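Local atomic coordinates of beta-agarase (Persicobacter, PDB entry 6AII), a protein that probably hydrolyses the beta-1,4 linkages of agarose as a GH16-family beta-agarase, releasing neoagarobiose. Residues A[87-92]-A[292-297]; A[302-305]-A[310-313]. All coordinates share one frame; numbering follows the deposited sequence.

In the fold
Both contacts set a short helix against a strand or the residues next to one, and the two helices, 290-294 and 301-306, follow each other in the chain. Contact 1 (87-92 with 292-297) is partly buried and rests on van der Waals contact across its interface, a leucine resting on a phenylalanine and an asparagine. Contact 2 (302-305 with 310-313) is buried and local in sequence, with a histidine ring under a helix backbone and a water joining it to a glutamate. The strands differ too: 86-90 belongs to the mixed sheet, 312-325 to the antiparallel one. The contact centres lie about 18 Å apart, and Arg160 bonds to residues of both.

Contact 1 of 2, residues A[87-92]-A[292-297]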
loop_
_atom_site.group_PDB
_atom_site.type_symbol
_atom_site.label_atom_id
_atom_site.label_comp_id
_atom_site.label_asym_id
_atom_site.label_seq_id
_atom_site.Cartn_x
_atom_site.Cartn_y
_atom_site.Cartn_z
ATOM N N LYS A 87 1.747 0.878 24.587
ATOM C CA LYS A 87 3.002 0.868 23.943
ATOM C C LYS A 87 3.638 2.270 23.939
ATOM O O LYS A 87 2.974 3.297 23.773
ATOM C CB LYS A 87 2.936 0.326 22.512
ATOM C CG LYS A 87 4.236 0.356 21.744
ATOM C CD LYS A 87 4.226 -0.387 20.413
ATOM C CE LYS A 87 5.553 -0.338 19.725
ATOM N NZ LYS A 87 5.541 -0.880 18.340
ATOM N N THR A 88 4.945 2.272 24.215
ATOM C CA THR A 88 5.775 3.459 24.253
ATOM C C THR A 88 6.580 3.548 22.963
ATOM O O THR A 88 7.179 2.564 22.551
ATOM C CB THR A 88 6.631 3.466 25.521
ATOM O OG1 THR A 88 5.752 3.447 26.637
ATOM C CG2 THR A 88 7.477 4.714 25.566
ATOM N N PHE A 89 6.535 4.672 22.260
ATOM C CA PHE A 89 7.124 4.805 20.946
ATOM C C PHE A 89 7.747 6.171 20.727
ATOM O O PHE A 89 7.378 7.153 21.407
ATOM C CB PHE A 89 6.048 4.583 19.870
ATOM C CG PHE A 89 4.893 5.559 20.010
ATOM C CD1 PHE A 89 3.815 5.331 20.857
ATOM C CD2 PHE A 89 4.928 6.742 19.285
ATOM C CE1 PHE A 89 2.781 6.242 20.942
ATOM C CE2 PHE A 89 3.896 7.661 19.392
ATOM C CZ PHE A 89 2.834 7.409 20.222
ATOM N N ARG A 90 8.646 6.255 19.768
ATOM C CA ARG A 90 9.391 7.507 19.517
ATOM C C ARG A 90 8.606 8.342 18.513
ATOM O O ARG A 90 8.095 7.829 17.531
ATOM C CB ARG A 90 10.799 7.119 19.024
ATOM C CG ARG A 90 11.959 8.000 19.456
ATOM C CD ARG A 90 13.337 7.476 19.009
ATOM N NE ARG A 90 13.833 6.260 19.709
ATOM C CZ ARG A 90 14.913 6.184 20.535
ATOM N NH1 ARG A 90 15.317 4.994 21.040
ATOM N NH2 ARG A 90 15.553 7.311 20.857
ATOM N N ASN A 91 8.475 9.617 18.796
ATOM C CA ASN A 91 8.018 10.611 17.804
ATOM C C ASN A 91 9.146 10.855 16.791
ATOM O O ASN A 91 10.201 11.413 17.115
ATOM C CB ASN A 91 7.569 11.884 18.501
ATOM C CG ASN A 91 7.122 12.945 17.516
ATOM O OD1 ASN A 91 7.076 12.711 16.325
ATOM N ND2 ASN A 91 6.788 14.107 18.008
ATOM N N SER A 92 8.996 10.358 15.580
ATOM C CA SER A 92 10.075 10.413 14.584
ATOM C C SER A 92 10.462 11.878 14.260
ATOM O O SER A 92 11.555 12.130 13.719
ATOM C CB SER A 92 9.687 9.687 13.327
ATOM O OG SER A 92 8.530 10.315 12.807
ATOM N N ASN A 292 0.330 10.440 13.199
ATOM C CA ASN A 292 -1.100 10.369 13.243
ATOM C C ASN A 292 -1.591 10.137 14.689
ATOM O O ASN A 292 -2.539 10.744 15.146
ATOM C CB ASN A 292 -1.655 9.324 12.280
ATOM C CG ASN A 292 -1.687 9.788 10.836
ATOM O OD1 ASN A 292 -2.231 10.855 10.528
ATOM N ND2 ASN A 292 -1.170 8.960 9.935
ATOM N N ALA A 293 -0.993 9.163 15.369
ATOM C CA ALA A 293 -1.475 8.803 16.689
ATOM C C ALA A 293 -1.330 9.974 17.669
ATOM O O ALA A 293 -2.311 10.209 18.417
ATOM C CB ALA A 293 -0.751 7.610 17.198
ATOM N N LEU A 294 -0.216 10.707 17.526
ATOM C CA LEU A 294 -0.002 11.825 18.492
ATOM C C LEU A 294 -1.000 12.965 18.237
ATOM O O LEU A 294 -1.362 13.731 19.168
ATOM C CB LEU A 294 1.447 12.289 18.381
ATOM C CG LEU A 294 2.519 11.331 18.939
ATOM C CD1 LEU A 294 3.916 11.740 18.527
ATOM C CD2 LEU A 294 2.358 11.204 20.431
ATOM N N ALA A 295 -1.517 13.022 17.024
ATOM C CA ALA A 295 -2.529 14.023 16.632
ATOM C C ALA A 295 -3.938 13.614 17.060
ATOM O O ALA A 295 -4.873 14.439 16.910
ATOM C CB ALA A 295 -2.414 14.272 15.116
ATOM N N GLY A 296 -4.160 12.351 17.530
ATOM C CA GLY A 296 -5.436 11.874 17.881
ATOM C C GLY A 296 -6.125 11.118 16.734
ATOM O O GLY A 296 -7.248 10.599 16.932
ATOM N N ARG A 297 -5.401 10.993 15.601
ATOM C CA ARG A 297 -5.904 10.220 14.435
ATOM C C ARG A 297 -5.503 8.748 14.658
ATOM O O ARG A 297 -4.645 8.173 14.011
ATOM C CB ARG A 297 -5.368 10.825 13.141
ATOM C CG ARG A 297 -5.955 12.209 12.840
ATOM C CD ARG A 297 -5.483 12.847 11.538
ATOM N NE ARG A 297 -4.055 12.880 11.440
ATOM C CZ ARG A 297 -3.279 13.939 11.635
ATOM N NH1 ARG A 297 -3.803 15.068 12.095
ATOM N NH2 ARG A 297 -2.005 13.854 11.326
#
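A small van der Waals contact joins the end of strand 86-90 to the last turn of helix 290-294, where Leu294 packs on Phe89 and Asn91. The two segments bury 153 Å² between them, and the nearest CA atoms, those of Asn91 and Leu294, are 8.1 Å apart, so side chains alone bridge the gap. Leu294 divides its branches between the two partners. Leu294 CD2 approaches the end of the Phe89 ring obliquely, 3.8 Å from Phe89 CZ, while Leu294 CG lies in the ring plane at its edge, 3.9 Å from Phe89 CE2. On the other branch, Leu294 CD1 rests against the amide of Asn91, 3.6 Å from Asn91 CG. With chi1 at 58°, the Phe89 ring is set between its own backbone N and carbonyl carbon, pointing to the helix; Pro61 and Leu100 pack on it as well. Asn91 holds its amide extended from the backbone, CG opposite N (chi1 179°), and its OD1 accepts from His93 N, while CB, CG and ND2 lie against the leucine methyl. In the jelly-roll beta-sandwich of GH16 enzymes, strand 86-90 pairs antiparallel with strand 97-110 of the mixed sheet, and His98 of that neighbouring strand touches both Asn91 and Leu294. Beyond the leucine the helix closes in a Schellman motif: Gly296, at positive phi, donates from N to Ala293 O at 3.0 Å, and Arg297 N reaches Asn292 O at 2.9 Å. Arg297 then folds back and grips Asn292 OD1 side-on with NE and NH2, the oxygen lying in the guanidinium plane. Arg297 NE lies 2.9 Å from Asn292 OD1, on a lone pair in the carbonyl plane; Arg297 NH2, 3.1 Å from the same oxygen, comes in tilted 34° from that plane.

Contact 2 of 2, residues A[302-305]-A[310-313]; sequences GEIY and DHIM
His311 lays its imidazole under the backbone of Ile304, and a CH-pi contact results, on the periphery of the GH16 jelly-roll beta-sandwich where a short turn leads from helix 301-306 to strand 312-325. The Ile304 CA stands 3.6 Å from the centroid of the His311 ring and 9° off the ring normal, almost squarely over one face. Ile304 extends this cover with its side chain, which crosses that of the histidine at about a right angle: CG1, anti to the backbone N (chi1 -161°), comes 3.7 Å from His311 CD2. At the other end of the ring, His311 CE1 comes 3.1 Å from Glu303 O, an oblique approach. His311 ND1 is hydrogen-bonded to Arg307 O in the connecting turn, which should fix the ring's rotation and leave NE2 turned toward Glu303. The carboxylate of Glu303 does not touch the ring. It pairs with Arg160 through OE1, which also accepts from Thr300 N, while OE2 accepts from Asp157 N. One water spans the remaining gap, donating to Glu303 OE1 at 2.9 Å and lying 2.8 Å from His311 NE2.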
loop_
_atom_site.group_PDB
_atom_site.type_symbol
_atom_site.label_atom_id
_atom_site.label_comp_id
_atom_site.label_asym_id
_atom_site.label_seq_id
_atom_site.Cartn_x
_atom_site.Cartn_y
_atom_site.Cartn_z
ATOM N N GLY A 302 -14.341 3.663 21.767
ATOM C CA GLY A 302 -15.734 3.637 21.289
ATOM C C GLY A 302 -15.799 3.094 19.880
ATOM O O GLY A 302 -16.659 2.283 19.556
ATOM N N GLU A 303 -14.870 3.573 19.046
ATOM C CA GLU A 303 -14.830 3.115 17.639
ATOM C C GLU A 303 -14.414 1.645 17.559
ATOM O O GLU A 303 -15.073 0.830 16.889
ATOM C CB GLU A 303 -13.861 4.004 16.866
ATOM C CG GLU A 303 -14.379 5.405 16.580
ATOM C CD GLU A 303 -13.308 6.452 16.260
ATOM O OE1 GLU A 303 -12.110 6.139 16.186
ATOM O OE2 GLU A 303 -13.695 7.638 16.038
ATOM N N ILE A 304 -13.277 1.293 18.102
ATOM C CA ILE A 304 -12.711 -0.062 17.885
ATOM C C ILE A 304 -13.561 -1.140 18.550
ATOM O O ILE A 304 -13.670 -2.243 18.005
ATOM C CB ILE A 304 -11.225 -0.132 18.273
ATOM C CG1 ILE A 304 -10.539 -1.328 17.633
ATOM C CG2 ILE A 304 -11.012 -0.074 19.806
ATOM C CD1 ILE A 304 -8.997 -1.232 17.549
ATOM N N TYR A 305 -14.151 -0.851 19.717
ATOM C CA TYR A 305 -15.037 -1.833 20.357
ATOM C C TYR A 305 -16.480 -1.710 19.851
ATOM O O TYR A 305 -17.150 -2.709 19.846
ATOM C CB TYR A 305 -15.023 -1.624 21.877
ATOM C CG TYR A 305 -13.675 -1.820 22.518
ATOM C CD1 TYR A 305 -12.844 -2.865 22.169
ATOM C CD2 TYR A 305 -13.210 -0.912 23.456
ATOM C CE1 TYR A 305 -11.598 -3.029 22.750
ATOM C CE2 TYR A 305 -11.959 -1.049 24.043
ATOM C CZ TYR A 305 -11.172 -2.139 23.720
ATOM O OH TYR A 305 -9.941 -2.303 24.306
ATOM N N ASP A 310 -15.604 -2.985 11.217
ATOM C CA ASP A 310 -15.045 -1.879 10.468
ATOM C C ASP A 310 -13.531 -1.697 10.689
ATOM O O ASP A 310 -12.935 -0.957 9.868
ATOM C CB ASP A 310 -15.772 -0.588 10.806
ATOM C CG ASP A 310 -17.169 -0.452 10.189
ATOM O OD1 ASP A 310 -17.440 -1.115 9.169
ATOM O OD2 ASP A 310 -17.977 0.307 10.743
ATOM N N HIS A 311 -12.955 -2.279 11.741
ATOM C CA HIS A 311 -11.550 -2.074 12.038
ATOM C C HIS A 311 -10.728 -3.192 11.418
ATOM O O HIS A 311 -9.838 -3.752 12.030
ATOM C CB HIS A 311 -11.378 -1.927 13.558
ATOM C CG HIS A 311 -11.838 -0.588 14.005
ATOM N ND1 HIS A 311 -13.169 -0.215 14.049
ATOM C CD2 HIS A 311 -11.121 0.482 14.434
ATOM C CE1 HIS A 311 -13.223 1.069 14.390
ATOM N NE2 HIS A 311 -11.977 1.511 14.674
ATOM N N ILE A 312 -11.036 -3.545 10.180
ATOM C CA ILE A 312 -10.401 -4.627 9.448
ATOM C C ILE A 312 -10.193 -4.129 8.018
ATOM O O ILE A 312 -11.176 -3.712 7.356
ATOM C CB ILE A 312 -11.268 -5.902 9.406
ATOM C CG1 ILE A 312 -11.711 -6.330 10.809
ATOM C CG2 ILE A 312 -10.549 -7.013 8.640
ATOM C CD1 ILE A 312 -12.586 -7.562 10.808
ATOM N N MET A 313 -9.010 -4.301 7.544
ATOM C CA MET A 313 -8.671 -4.084 6.132
ATOM C C MET A 313 -8.828 -5.441 5.434
ATOM O O MET A 313 -8.201 -6.413 5.849
ATOM C CB MET A 313 -7.257 -3.586 5.942
ATOM C CG MET A 313 -6.891 -3.317 4.483
ATOM S SD MET A 313 -5.114 -2.862 4.362
ATOM C CE MET A 313 -4.958 -2.710 2.595
HETATM O O HOH W 1 -11.398 4.218 14.189
#